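Local coordinates for protein of unknown function with a Fic domain (PDB 3CUC) that is of unknown function but carries a Fic domain, placing it in the Fic/DOC family of compact, mostly helical proteins, at residues L205-V210 and P217-H222; G131-R136 and E154-F159; N46-G51 and E72-H77; S5-L10 and R268-A273. All blocks are in the same frame, centred on the assembly; numbering follows the deposited sequence.

Interaction 1. Residues L205-V210 and P217-H222; sequences LLVNFV and PMIVIH
Two hydrogen bonds join the amide of N208 to the backbone of I219, and an asparagine suits the place because one flat group offers an acceptor and a donor side by side. The main-chain N-H of I219 gives a bond to N208 OD1, N to OD1 2.8 Å, nearly straight at 165°, although the donor stands above the carbonyl plane instead of lying in it. Beside it, N208 ND2 reaches I219 O at 3.0 Å; this bond lies in the plane of the N208 amide and also in that of the I219 carbonyl. The pair fixes the rotation of the amide and satisfies polar atoms that are buried. Helix 199-213 continues from the HPFEDGNGR signature of the Fic family, and the chain that leaves it turns back as an extended segment along its flank, where this amide stands in for a neighbouring strand. M218 O is taken up by S269 of helix 256-277.

The remaining contacts are van der Waals. M218, modelled as selenomethionine, runs at a slant across N208, its CG 3.6 Å and its SE 3.8 Å from N208 CB. F32 of helix 22-42 borders it too. The apolar pair V207 and I219 cross at about a right angle, V207 CG1 meeting I219 CD1 at 3.9 Å, two branched side chains meeting between helix and returning chain.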
loop_
_atom_site.group_PDB
_atom_site.type_symbol
_atom_site.label_atom_id
_atom_site.label_comp_id
_atom_site.label_asym_id
_atom_site.label_seq_id
_atom_site.Cartn_x
_atom_site.Cartn_y
_atom_site.Cartn_z
ATOM N N LEU A 205 -0.602 0.247 1.796
ATOM C CA LEU A 205 -1.956 0.101 2.331
ATOM C C LEU A 205 -2.928 1.047 1.626
ATOM O O LEU A 205 -4.054 0.668 1.334
ATOM C CB LEU A 205 -1.977 0.333 3.852
ATOM C CG LEU A 205 -1.562 -0.866 4.714
ATOM C CD1 LEU A 205 -1.249 -0.428 6.133
ATOM C CD2 LEU A 205 -2.644 -1.939 4.710
ATOM N N LEU A 206 -2.485 2.271 1.358
ATOM C CA LEU A 206 -3.322 3.262 0.686
ATOM C C LEU A 206 -3.626 2.847 -0.755
ATOM O O LEU A 206 -4.717 3.116 -1.253
ATOM C CB LEU A 206 -2.678 4.659 0.727
ATOM C CG LEU A 206 -2.621 5.349 2.096
ATOM C CD1 LEU A 206 -1.730 6.576 2.037
ATOM C CD2 LEU A 206 -4.021 5.719 2.599
ATOM N N VAL A 207 -2.680 2.184 -1.417
ATOM C CA VAL A 207 -2.927 1.674 -2.762
ATOM C C VAL A 207 -4.092 0.708 -2.706
ATOM O O VAL A 207 -5.064 0.844 -3.448
ATOM C CB VAL A 207 -1.717 0.927 -3.348
ATOM C CG1 VAL A 207 -2.136 0.103 -4.564
ATOM C CG2 VAL A 207 -0.611 1.901 -3.709
ATOM N N ASN A 208 -3.996 -0.261 -1.806
ATOM C CA ASN A 208 -5.021 -1.285 -1.706
ATOM C C ASN A 208 -6.341 -0.754 -1.159
ATOM O O ASN A 208 -7.397 -1.343 -1.411
ATOM C CB ASN A 208 -4.504 -2.480 -0.905
ATOM C CG ASN A 208 -3.503 -3.314 -1.695
ATOM O OD1 ASN A 208 -3.546 -3.360 -2.927
ATOM N ND2 ASN A 208 -2.601 -3.978 -0.990
ATOM N N PHE A 209 -6.287 0.372 -0.447
ATOM C CA PHE A 209 -7.505 1.073 -0.051
ATOM C C PHE A 209 -8.253 1.534 -1.294
ATOM O O PHE A 209 -9.450 1.304 -1.430
ATOM C CB PHE A 209 -7.178 2.265 0.850
ATOM C CG PHE A 209 -8.316 3.235 1.028
ATOM C CD1 PHE A 209 -9.284 3.027 2.002
ATOM C CD2 PHE A 209 -8.405 4.370 0.235
ATOM C CE1 PHE A 209 -10.329 3.930 2.179
ATOM C CE2 PHE A 209 -9.445 5.274 0.402
ATOM C CZ PHE A 209 -10.409 5.052 1.380
ATOM N N VAL A 210 -7.528 2.177 -2.201
ATOM C CA VAL A 210 -8.129 2.700 -3.412
ATOM C C VAL A 210 -8.700 1.562 -4.263
ATOM O O VAL A 210 -9.872 1.592 -4.646
ATOM C CB VAL A 210 -7.114 3.534 -4.221
ATOM C CG1 VAL A 210 -7.737 4.016 -5.532
ATOM C CG2 VAL A 210 -6.618 4.719 -3.386
ATOM N N PRO A 217 -9.267 -6.230 -7.288
ATOM C CA PRO A 217 -8.550 -7.062 -6.335
ATOM C C PRO A 217 -7.291 -6.348 -5.880
ATOM O O PRO A 217 -6.630 -5.691 -6.684
ATOM C CB PRO A 217 -8.174 -8.294 -7.153
ATOM C CG PRO A 217 -8.092 -7.800 -8.540
ATOM C CD PRO A 217 -9.158 -6.753 -8.657
HETATM N N MSE A 218 -6.964 -6.477 -4.604
HETATM C CA MSE A 218 -5.816 -5.788 -4.047
HETATM C C MSE A 218 -4.510 -6.410 -4.555
HETATM O O MSE A 218 -4.489 -7.562 -5.004
HETATM C CB MSE A 218 -5.907 -5.790 -2.525
HETATM C CG MSE A 218 -6.997 -4.866 -2.023
HETATM SE SE MSE A 218 -7.240 -4.956 -0.133
HETATM C CE MSE A 218 -8.124 -6.720 0.029
ATOM N N ILE A 219 -3.433 -5.628 -4.513
ATOM C CA ILE A 219 -2.157 -6.061 -5.079
ATOM C C ILE A 219 -1.085 -6.289 -4.013
ATOM O O ILE A 219 -1.162 -5.757 -2.900
ATOM C CB ILE A 219 -1.622 -5.063 -6.152
ATOM C CG1 ILE A 219 -1.322 -3.689 -5.545
ATOM C CG2 ILE A 219 -2.627 -4.919 -7.292
ATOM C CD1 ILE A 219 -0.345 -2.891 -6.345
ATOM N N VAL A 220 -0.091 -7.093 -4.384
ATOM C CA VAL A 220 1.059 -7.387 -3.540
ATOM C C VAL A 220 2.338 -6.951 -4.251
ATOM O O VAL A 220 2.735 -7.559 -5.247
ATOM C CB VAL A 220 1.174 -8.904 -3.255
ATOM C CG1 VAL A 220 2.431 -9.194 -2.445
ATOM C CG2 VAL A 220 -0.049 -9.413 -2.534
ATOM N N ILE A 221 2.983 -5.898 -3.759
ATOM C CA ILE A 221 4.329 -5.581 -4.231
ATOM C C ILE A 221 5.255 -6.566 -3.524
ATOM O O ILE A 221 5.354 -6.545 -2.297
ATOM C CB ILE A 221 4.733 -4.131 -3.940
ATOM C CG1 ILE A 221 3.770 -3.164 -4.635
ATOM C CG2 ILE A 221 6.147 -3.878 -4.435
ATOM C CD1 ILE A 221 3.961 -1.727 -4.227
ATOM N N HIS A 222 5.885 -7.453 -4.297
ATOM C CA HIS A 222 6.671 -8.557 -3.733
ATOM C C HIS A 222 8.051 -8.079 -3.316
ATOM O O HIS A 222 8.700 -7.355 -4.069
ATOM C CB HIS A 222 6.801 -9.697 -4.744
ATOM C CG HIS A 222 5.517 -10.415 -5.000
ATOM N ND1 HIS A 222 5.164 -11.570 -4.335
ATOM C CD2 HIS A 222 4.487 -10.132 -5.831
ATOM C CE1 HIS A 222 3.975 -11.971 -4.750
ATOM N NE2 HIS A 222 3.542 -11.115 -5.658
#

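Interaction 2. Residues G131-R136 and E154-F159; sequences GEYKSR and EETPAF
The ring of Y133 lies against T156 and P157 at the start of helix 156-173. These two segments flank the short antiparallel hairpin of strands 140-141 and 147-148, a position consistent with the hairpin, often called the flap, that precedes the signature motif in Fic domains. The contact therefore draws the two ends of that excursion together.

In the first shell, T156 sets its methyl over one face of the ring as a CH-pi contact: CG2 is 4.2 Å from the centroid of the Y133 ring and 26° off its normal, displaced toward the CG side of the ring, with CG2 to Y133 CG at 3.9 Å. P157 approaches the same ring obliquely, its CA 3.9 Å from Y133 CE2. A tyrosine fits here because its ring offers a broad apolar surface to the helix while its hydroxyl extends to a polar partner.

Farther out, Y133 OH is hydrogen-bonded to E97, and R101 makes a cation-pi contact with the ring, so helix 97-107 holds the hydroxyl and contributes to fixing the ring. P194, from the HPFEDGNGR signature, touches Y133 and T156 alike. Threonine earns its place by having two different branches: CG2 stands anti to the backbone N, pointing at Y133, whereas OG1, rotated to lie beside that N (chi1 -69°), is hydrogen-bonded to S152 O.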
loop_
_atom_site.group_PDB
_atom_site.type_symbol
_atom_site.label_atom_id
_atom_site.label_comp_id
_atom_site.label_asym_id
_atom_site.label_seq_id
_atom_site.Cartn_x
_atom_site.Cartn_y
_atom_site.Cartn_z
ATOM N N GLY A 131 1.616 7.415 15.362
ATOM C CA GLY A 131 0.364 8.092 15.015
ATOM C C GLY A 131 0.442 9.612 14.995
ATOM O O GLY A 131 -0.590 10.286 15.032
ATOM N N GLU A 132 1.661 10.145 14.924
ATOM C CA GLU A 132 1.911 11.586 14.950
ATOM C C GLU A 132 2.901 11.943 13.850
ATOM O O GLU A 132 3.826 11.176 13.576
ATOM C CB GLU A 132 2.493 11.988 16.307
ATOM C CG GLU A 132 1.494 11.967 17.452
ATOM C CD GLU A 132 0.603 13.202 17.475
ATOM O OE1 GLU A 132 1.102 14.296 17.822
ATOM O OE2 GLU A 132 -0.600 13.075 17.158
ATOM N N TYR A 133 2.721 13.109 13.233
ATOM C CA TYR A 133 3.605 13.534 12.142
ATOM C C TYR A 133 5.048 13.769 12.631
ATOM O O TYR A 133 5.280 14.009 13.817
ATOM C CB TYR A 133 3.062 14.793 11.437
ATOM C CG TYR A 133 1.761 14.635 10.644
ATOM C CD1 TYR A 133 1.342 13.399 10.135
ATOM C CD2 TYR A 133 0.973 15.751 10.362
ATOM C CE1 TYR A 133 0.151 13.281 9.394
ATOM C CE2 TYR A 133 -0.212 15.645 9.618
ATOM C CZ TYR A 133 -0.621 14.411 9.139
ATOM O OH TYR A 133 -1.797 14.323 8.419
ATOM N N LYS A 134 6.002 13.686 11.698
ATOM C CA LYS A 134 7.439 13.817 11.982
ATOM C C LYS A 134 7.762 15.147 12.654
ATOM O O LYS A 134 7.200 16.174 12.272
ATOM C CB LYS A 134 8.251 13.702 10.683
ATOM N N SER A 135 8.654 15.114 13.653
ATOM C CA SER A 135 9.160 16.331 14.332
ATOM C C SER A 135 10.655 16.586 14.047
ATOM O O SER A 135 11.072 17.740 13.927
ATOM C CB SER A 135 8.902 16.267 15.843
ATOM O OG SER A 135 9.421 15.078 16.406
ATOM N N ARG A 136 11.449 15.516 13.964
ATOM C CA ARG A 136 12.796 15.567 13.378
ATOM C C ARG A 136 12.689 15.115 11.907
ATOM O O ARG A 136 11.912 14.199 11.609
ATOM C CB ARG A 136 13.747 14.644 14.145
ATOM N N GLU A 154 7.775 21.166 9.467
ATOM C CA GLU A 154 6.934 22.363 9.490
ATOM C C GLU A 154 5.835 22.308 8.428
ATOM O O GLU A 154 4.673 22.573 8.722
ATOM C CB GLU A 154 7.783 23.630 9.291
ATOM C CG GLU A 154 8.842 23.892 10.381
ATOM C CD GLU A 154 10.111 23.052 10.233
ATOM O OE1 GLU A 154 10.514 22.755 9.091
ATOM O OE2 GLU A 154 10.711 22.692 11.267
ATOM N N GLU A 155 6.202 21.956 7.200
ATOM C CA GLU A 155 5.261 21.990 6.076
ATOM C C GLU A 155 4.412 20.715 5.936
ATOM O O GLU A 155 3.457 20.694 5.158
ATOM C CB GLU A 155 6.010 22.287 4.769
ATOM C CG GLU A 155 6.819 21.118 4.211
ATOM C CD GLU A 155 7.907 21.559 3.248
ATOM O OE1 GLU A 155 7.761 22.633 2.627
ATOM O OE2 GLU A 155 8.909 20.824 3.115
ATOM N N THR A 156 4.755 19.668 6.690
ATOM C CA THR A 156 4.075 18.372 6.591
ATOM C C THR A 156 2.554 18.443 6.779
ATOM O O THR A 156 1.819 17.971 5.915
ATOM C CB THR A 156 4.684 17.326 7.562
ATOM O OG1 THR A 156 6.001 16.978 7.115
ATOM C CG2 THR A 156 3.822 16.064 7.624
ATOM N N PRO A 157 2.072 19.026 7.894
ATOM C CA PRO A 157 0.613 19.112 8.082
ATOM C C PRO A 157 -0.133 19.832 6.953
ATOM O O PRO A 157 -1.235 19.419 6.592
ATOM C CB PRO A 157 0.455 19.880 9.402
ATOM C CG PRO A 157 1.784 20.438 9.716
ATOM C CD PRO A 157 2.805 19.595 9.039
ATOM N N ALA A 158 0.464 20.894 6.413
ATOM C CA ALA A 158 -0.105 21.595 5.261
ATOM C C ALA A 158 -0.121 20.697 4.017
ATOM O O ALA A 158 -1.126 20.623 3.309
ATOM C CB ALA A 158 0.674 22.876 4.983
ATOM N N PHE A 159 0.997 20.020 3.768
ATOM C CA PHE A 159 1.121 19.070 2.655
ATOM C C PHE A 159 0.100 17.930 2.736
ATOM O O PHE A 159 -0.467 17.526 1.718
ATOM C CB PHE A 159 2.538 18.477 2.627
ATOM C CG PHE A 159 3.554 19.334 1.919
ATOM C CD1 PHE A 159 3.434 20.720 1.881
ATOM C CD2 PHE A 159 4.656 18.744 1.310
ATOM C CE1 PHE A 159 4.379 21.493 1.229
ATOM C CE2 PHE A 159 5.606 19.513 0.660
ATOM C CZ PHE A 159 5.467 20.890 0.619
#

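Interaction 3. Residues N46-G51 and E72-H77; sequences NTLTYG and EEMKAH
The turn carrying N46 and L48 passes beside helix 68-89, with N46 CA 8.2 Å from M74 CA, the closest pair of CA atoms, a spacing that side chains from both segments fill. M74, modelled as selenomethionine, does the bridging from the helix. Its chain bends at chi2 (65°) and again at chi3 (81°), which curls the terminal methyl toward the loop. CE sits over one face of the N46 amide, 3.9 Å from ND2, the two side chains crossing at about a right angle. A flexible, unbranched chain of this kind adapts readily to such an irregular surface. L48 meets the same residue nearer its root: L48 CD1 lies 3.9 Å from M74 CB, and the two side chains run past one another in opposite directions. CE also comes 4.1 Å from L48 CB, so one methyl is lodged between N46 and L48.

What gives the loop its shape is an Asx turn. N46 OD1 accepts the backbone N-H of L48, N to OD1 2.9 Å at 163°, with the donor in the carbonyl plane; asparagine suits the position because its short amide can fold back on the chain two residues ahead. The turn leads straight into helix 50-59, for which T49 is the N-cap, its hydroxyl capping a backbone N of the first turn while its own N-H bonds to the side chain of Q52, a capping box. T53 and L56 of that helix also touch M74. On the neighbouring position of helix 68-89, E73 forms a salt bridge with R201, the arginine that ends the Fic signature.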
loop_
_atom_site.group_PDB
_atom_site.type_symbol
_atom_site.label_atom_id
_atom_site.label_comp_id
_atom_site.label_asym_id
_atom_site.label_seq_id
_atom_site.Cartn_x
_atom_site.Cartn_y
_atom_site.Cartn_z
ATOM N N ASN A 46 11.363 -6.722 8.112
ATOM C CA ASN A 46 10.799 -7.736 9.014
ATOM C C ASN A 46 11.323 -9.112 8.624
ATOM O O ASN A 46 11.195 -9.524 7.465
ATOM C CB ASN A 46 9.277 -7.744 8.942
ATOM C CG ASN A 46 8.639 -8.642 9.999
ATOM O OD1 ASN A 46 9.097 -9.759 10.245
ATOM N ND2 ASN A 46 7.570 -8.155 10.620
ATOM N N THR A 47 11.909 -9.823 9.580
ATOM C CA THR A 47 12.635 -11.053 9.261
ATOM C C THR A 47 11.856 -12.305 9.646
ATOM O O THR A 47 12.432 -13.377 9.797
ATOM C CB THR A 47 14.049 -11.073 9.913
ATOM O OG1 THR A 47 13.926 -11.065 11.342
ATOM C CG2 THR A 47 14.875 -9.870 9.443
ATOM N N LEU A 48 10.546 -12.180 9.791
ATOM C CA LEU A 48 9.719 -13.365 9.952
ATOM C C LEU A 48 9.689 -14.145 8.646
ATOM O O LEU A 48 9.432 -13.578 7.582
ATOM C CB LEU A 48 8.282 -13.022 10.358
ATOM C CG LEU A 48 7.986 -12.642 11.811
ATOM C CD1 LEU A 48 6.482 -12.538 12.022
ATOM C CD2 LEU A 48 8.583 -13.623 12.804
ATOM N N THR A 49 9.944 -15.449 8.738
ATOM C CA THR A 49 9.879 -16.323 7.572
ATOM C C THR A 49 8.431 -16.446 7.173
ATOM O O THR A 49 7.551 -15.921 7.840
ATOM C CB THR A 49 10.460 -17.735 7.825
ATOM O OG1 THR A 49 9.587 -18.472 8.688
ATOM C CG2 THR A 49 11.871 -17.648 8.423
ATOM N N TYR A 50 8.194 -17.140 6.074
ATOM C CA TYR A 50 6.854 -17.317 5.539
ATOM C C TYR A 50 6.039 -18.254 6.413
ATOM O O TYR A 50 4.844 -18.053 6.601
ATOM C CB TYR A 50 6.952 -17.889 4.136
ATOM C CG TYR A 50 5.704 -17.699 3.327
ATOM C CD1 TYR A 50 5.357 -16.446 2.850
ATOM C CD2 TYR A 50 4.867 -18.774 3.029
ATOM C CE1 TYR A 50 4.207 -16.260 2.107
ATOM C CE2 TYR A 50 3.711 -18.599 2.286
ATOM C CZ TYR A 50 3.388 -17.341 1.826
ATOM O OH TYR A 50 2.243 -17.159 1.089
ATOM N N GLY A 51 6.706 -19.270 6.957
ATOM C CA GLY A 51 6.087 -20.216 7.869
ATOM C C GLY A 51 5.681 -19.508 9.136
ATOM O O GLY A 51 4.526 -19.597 9.548
ATOM N N GLU A 72 4.337 -8.948 16.653
ATOM C CA GLU A 72 3.401 -7.865 16.922
ATOM C C GLU A 72 3.197 -6.984 15.692
ATOM O O GLU A 72 2.053 -6.698 15.375
ATOM C CB GLU A 72 3.826 -7.002 18.114
ATOM C CG GLU A 72 4.161 -7.740 19.419
ATOM C CD GLU A 72 2.957 -8.303 20.150
ATOM O OE1 GLU A 72 1.879 -8.445 19.528
ATOM O OE2 GLU A 72 3.103 -8.610 21.363
ATOM N N GLU A 73 4.268 -6.559 14.999
ATOM C CA GLU A 73 4.115 -5.670 13.839
ATOM C C GLU A 73 3.371 -6.388 12.718
ATOM O O GLU A 73 2.521 -5.801 12.053
ATOM C CB GLU A 73 5.462 -5.130 13.327
ATOM C CG GLU A 73 6.048 -4.011 14.170
ATOM C CD GLU A 73 7.186 -3.279 13.481
ATOM O OE1 GLU A 73 7.397 -3.480 12.265
ATOM O OE2 GLU A 73 7.874 -2.493 14.166
HETATM N N MSE A 74 3.701 -7.659 12.518
HETATM C CA MSE A 74 3.049 -8.470 11.502
HETATM C C MSE A 74 1.578 -8.559 11.817
HETATM O O MSE A 74 0.742 -8.381 10.949
HETATM C CB MSE A 74 3.666 -9.869 11.445
HETATM C CG MSE A 74 3.171 -10.740 10.299
HETATM SE SE MSE A 74 3.668 -10.044 8.571
HETATM C CE MSE A 74 5.464 -10.691 8.494
ATOM N N LYS A 75 1.255 -8.811 13.075
ATOM C CA LYS A 75 -0.144 -8.874 13.518
ATOM C C LYS A 75 -0.857 -7.521 13.395
ATOM O O LYS A 75 -2.010 -7.458 12.987
ATOM C CB LYS A 75 -0.199 -9.334 14.978
ATOM C CG LYS A 75 -1.600 -9.624 15.539
ATOM C CD LYS A 75 -1.560 -9.641 17.070
ATOM C CE LYS A 75 -2.776 -10.337 17.684
ATOM N NZ LYS A 75 -2.682 -10.362 19.177
ATOM N N ALA A 76 -0.166 -6.445 13.762
ATOM C CA ALA A 76 -0.742 -5.102 13.740
ATOM C C ALA A 76 -1.009 -4.660 12.299
ATOM O O ALA A 76 -2.034 -4.040 12.013
ATOM C CB ALA A 76 0.182 -4.118 14.437
ATOM N N HIS A 77 -0.085 -4.990 11.398
ATOM C CA HIS A 77 -0.258 -4.707 9.979
ATOM C C HIS A 77 -1.498 -5.396 9.419
ATOM O O HIS A 77 -2.186 -4.844 8.562
ATOM C CB HIS A 77 0.974 -5.143 9.190
ATOM C CG HIS A 77 0.918 -4.771 7.746
ATOM N ND1 HIS A 77 0.330 -5.576 6.798
ATOM C CD2 HIS A 77 1.368 -3.676 7.089
ATOM C CE1 HIS A 77 0.426 -4.997 5.615
ATOM N NE2 HIS A 77 1.052 -3.843 5.763
#

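Interaction 4. Residues S5-L10 and R268-A273; sequences SNIKQL and RSLTLA
L270 and T271 of helix 256-277 receive I7 and L10 from helix 6-16, so that the first helix of the model packs on the last one. The local axes come within 9.9 Å and run in roughly the same direction, at 35° to each other, an ordinary spacing for helices whose facing side chains are leucines and an isoleucine.

Along 268-273 the helix first turns R268 away from this contact, and its guanidinium forms a salt bridge with E35 of helix 22-42. L270 then points toward the N-terminal helix. Its CD1 lies 4.1 Å from L10 CB and 4.4 Å from I7 CG1, while the carbonyl O of I7 is 4.2 Å from the same methyl. I7 and L10 are three residues apart and so sit on one side of their helix, about a turn from each other, where L270 can touch both. The two leucines also meet at their roots, L270 CB to L10 CB 4.1 Å. A leucine serves well here, since one branch, CD1, meets both I7 and L10, while the other, CD2, lies near L10 O and P217; W14 borders L270 as well.

T271 comes next, at the border of the contact, where a small side chain with one polar branch is well suited. Its hydroxyl lies beside the backbone N (chi1 -59°) and turns back to bond with I267 O one turn earlier in its own helix. The forked end of L10 slants across T271, placing CD1 3.6 Å and CD2 3.9 Å from T271 OG1.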
loop_
_atom_site.group_PDB
_atom_site.type_symbol
_atom_site.label_atom_id
_atom_site.label_comp_id
_atom_site.label_asym_id
_atom_site.label_seq_id
_atom_site.Cartn_x
_atom_site.Cartn_y
_atom_site.Cartn_z
ATOM N N SER A 5 -5.151 -3.097 -22.746
ATOM C CA SER A 5 -5.567 -4.173 -23.702
ATOM C C SER A 5 -5.558 -5.538 -22.991
ATOM O O SER A 5 -6.606 -6.168 -22.846
ATOM C CB SER A 5 -4.667 -4.185 -24.950
ATOM N N ASN A 6 -4.385 -5.989 -22.544
ATOM C CA ASN A 6 -4.296 -7.231 -21.772
ATOM C C ASN A 6 -4.984 -7.064 -20.421
ATOM O O ASN A 6 -5.787 -7.899 -20.019
ATOM C CB ASN A 6 -2.841 -7.656 -21.565
ATOM C CG ASN A 6 -2.724 -8.992 -20.852
ATOM O OD1 ASN A 6 -3.506 -9.909 -21.100
ATOM N ND2 ASN A 6 -1.750 -9.105 -19.954
ATOM N N ILE A 7 -4.663 -5.970 -19.740
ATOM C CA ILE A 7 -5.242 -5.652 -18.438
ATOM C C ILE A 7 -6.747 -5.384 -18.502
ATOM O O ILE A 7 -7.481 -5.735 -17.586
ATOM C CB ILE A 7 -4.517 -4.440 -17.795
ATOM C CG1 ILE A 7 -5.050 -4.158 -16.388
ATOM C CG2 ILE A 7 -4.636 -3.200 -18.680
ATOM C CD1 ILE A 7 -4.103 -3.364 -15.535
ATOM N N LYS A 8 -7.202 -4.769 -19.587
ATOM C CA LYS A 8 -8.625 -4.446 -19.751
ATOM C C LYS A 8 -9.487 -5.696 -19.958
ATOM O O LYS A 8 -10.639 -5.747 -19.536
ATOM C CB LYS A 8 -8.818 -3.460 -20.912
ATOM C CG LYS A 8 -8.424 -2.038 -20.559
ATOM C CD LYS A 8 -8.577 -1.102 -21.737
ATOM C CE LYS A 8 -8.269 0.336 -21.345
ATOM N NZ LYS A 8 -7.851 1.165 -22.516
ATOM N N GLN A 9 -8.910 -6.698 -20.607
ATOM C CA GLN A 9 -9.578 -7.965 -20.871
ATOM C C GLN A 9 -9.714 -8.752 -19.584
ATOM O O GLN A 9 -10.751 -9.357 -19.320
ATOM C CB GLN A 9 -8.739 -8.761 -21.860
ATOM C CG GLN A 9 -9.429 -9.910 -22.529
ATOM C CD GLN A 9 -8.598 -10.438 -23.683
ATOM O OE1 GLN A 9 -8.992 -10.336 -24.851
ATOM N NE2 GLN A 9 -7.416 -10.977 -23.362
ATOM N N LEU A 10 -8.633 -8.746 -18.804
ATOM C CA LEU A 10 -8.589 -9.401 -17.507
ATOM C C LEU A 10 -9.587 -8.763 -16.548
ATOM O O LEU A 10 -10.322 -9.464 -15.860
ATOM C CB LEU A 10 -7.179 -9.324 -16.917
ATOM C CG LEU A 10 -6.100 -10.246 -17.491
ATOM C CD1 LEU A 10 -4.742 -9.928 -16.861
ATOM C CD2 LEU A 10 -6.454 -11.719 -17.290
ATOM N N ARG A 268 -1.271 -9.439 -12.332
ATOM C CA ARG A 268 -1.015 -10.657 -11.572
ATOM C C ARG A 268 -2.196 -11.005 -10.664
ATOM O O ARG A 268 -2.611 -12.160 -10.628
ATOM C CB ARG A 268 0.271 -10.531 -10.744
ATOM C CG ARG A 268 0.750 -11.863 -10.151
ATOM C CD ARG A 268 1.710 -11.703 -8.959
ATOM N NE ARG A 268 1.667 -12.893 -8.098
ATOM C CZ ARG A 268 1.136 -12.964 -6.871
ATOM N NH1 ARG A 268 0.592 -11.901 -6.267
ATOM N NH2 ARG A 268 1.165 -14.126 -6.223
ATOM N N SER A 269 -2.736 -10.010 -9.953
ATOM C CA SER A 269 -3.870 -10.219 -9.033
ATOM C C SER A 269 -5.108 -10.672 -9.783
ATOM O O SER A 269 -5.780 -11.621 -9.368
ATOM C CB SER A 269 -4.221 -8.940 -8.266
ATOM O OG SER A 269 -3.173 -8.527 -7.409
ATOM N N LEU A 270 -5.409 -9.981 -10.881
ATOM C CA LEU A 270 -6.549 -10.318 -11.716
ATOM C C LEU A 270 -6.437 -11.747 -12.244
ATOM O O LEU A 270 -7.412 -12.500 -12.221
ATOM C CB LEU A 270 -6.684 -9.320 -12.873
ATOM C CG LEU A 270 -7.292 -7.959 -12.512
ATOM C CD1 LEU A 270 -7.042 -6.953 -13.618
ATOM C CD2 LEU A 270 -8.798 -8.081 -12.219
ATOM N N THR A 271 -5.246 -12.123 -12.700
ATOM C CA THR A 271 -5.046 -13.456 -13.258
ATOM C C THR A 271 -5.273 -14.524 -12.192
ATOM O O THR A 271 -5.969 -15.502 -12.431
ATOM C CB THR A 271 -3.649 -13.612 -13.871
ATOM O OG1 THR A 271 -3.475 -12.642 -14.912
ATOM C CG2 THR A 271 -3.482 -15.001 -14.456
ATOM N N LEU A 272 -4.694 -14.322 -11.015
ATOM C CA LEU A 272 -4.900 -15.240 -9.902
ATOM C C LEU A 272 -6.353 -15.270 -9.436
ATOM O O LEU A 272 -6.874 -16.337 -9.104
ATOM C CB LEU A 272 -3.990 -14.887 -8.716
ATOM C CG LEU A 272 -2.829 -15.840 -8.429
ATOM C CD1 LEU A 272 -1.966 -16.028 -9.693
ATOM C CD2 LEU A 272 -1.999 -15.336 -7.230
ATOM N N ALA A 273 -6.995 -14.103 -9.386
ATOM C CA ALA A 273 -8.354 -14.007 -8.865
ATOM C C ALA A 273 -9.338 -14.685 -9.815
ATOM O O ALA A 273 -10.234 -15.409 -9.373
ATOM C CB ALA A 273 -8.734 -12.565 -8.635
#

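In the fold
Interaction 4 joins the first helix of the model to the last, and the other three are nested within the loop it closes, in the order 3, 2, 1. Interaction 1 is the central one, about 5 Å from the middle of the chain, and touches two others. It meets interaction 4, centres about 15 Å apart, where the returning chain 217-222 lies along helix 256-277, and interaction 3, about 18 Å away, where L205 packs on H77. Interaction 2 stands apart at the hairpin, its centre about 38 Å from that of interaction 4 and on the opposite side of the chain's centre. Helix 199-213, carrying the end of the signature, thus lies near the middle of the fold.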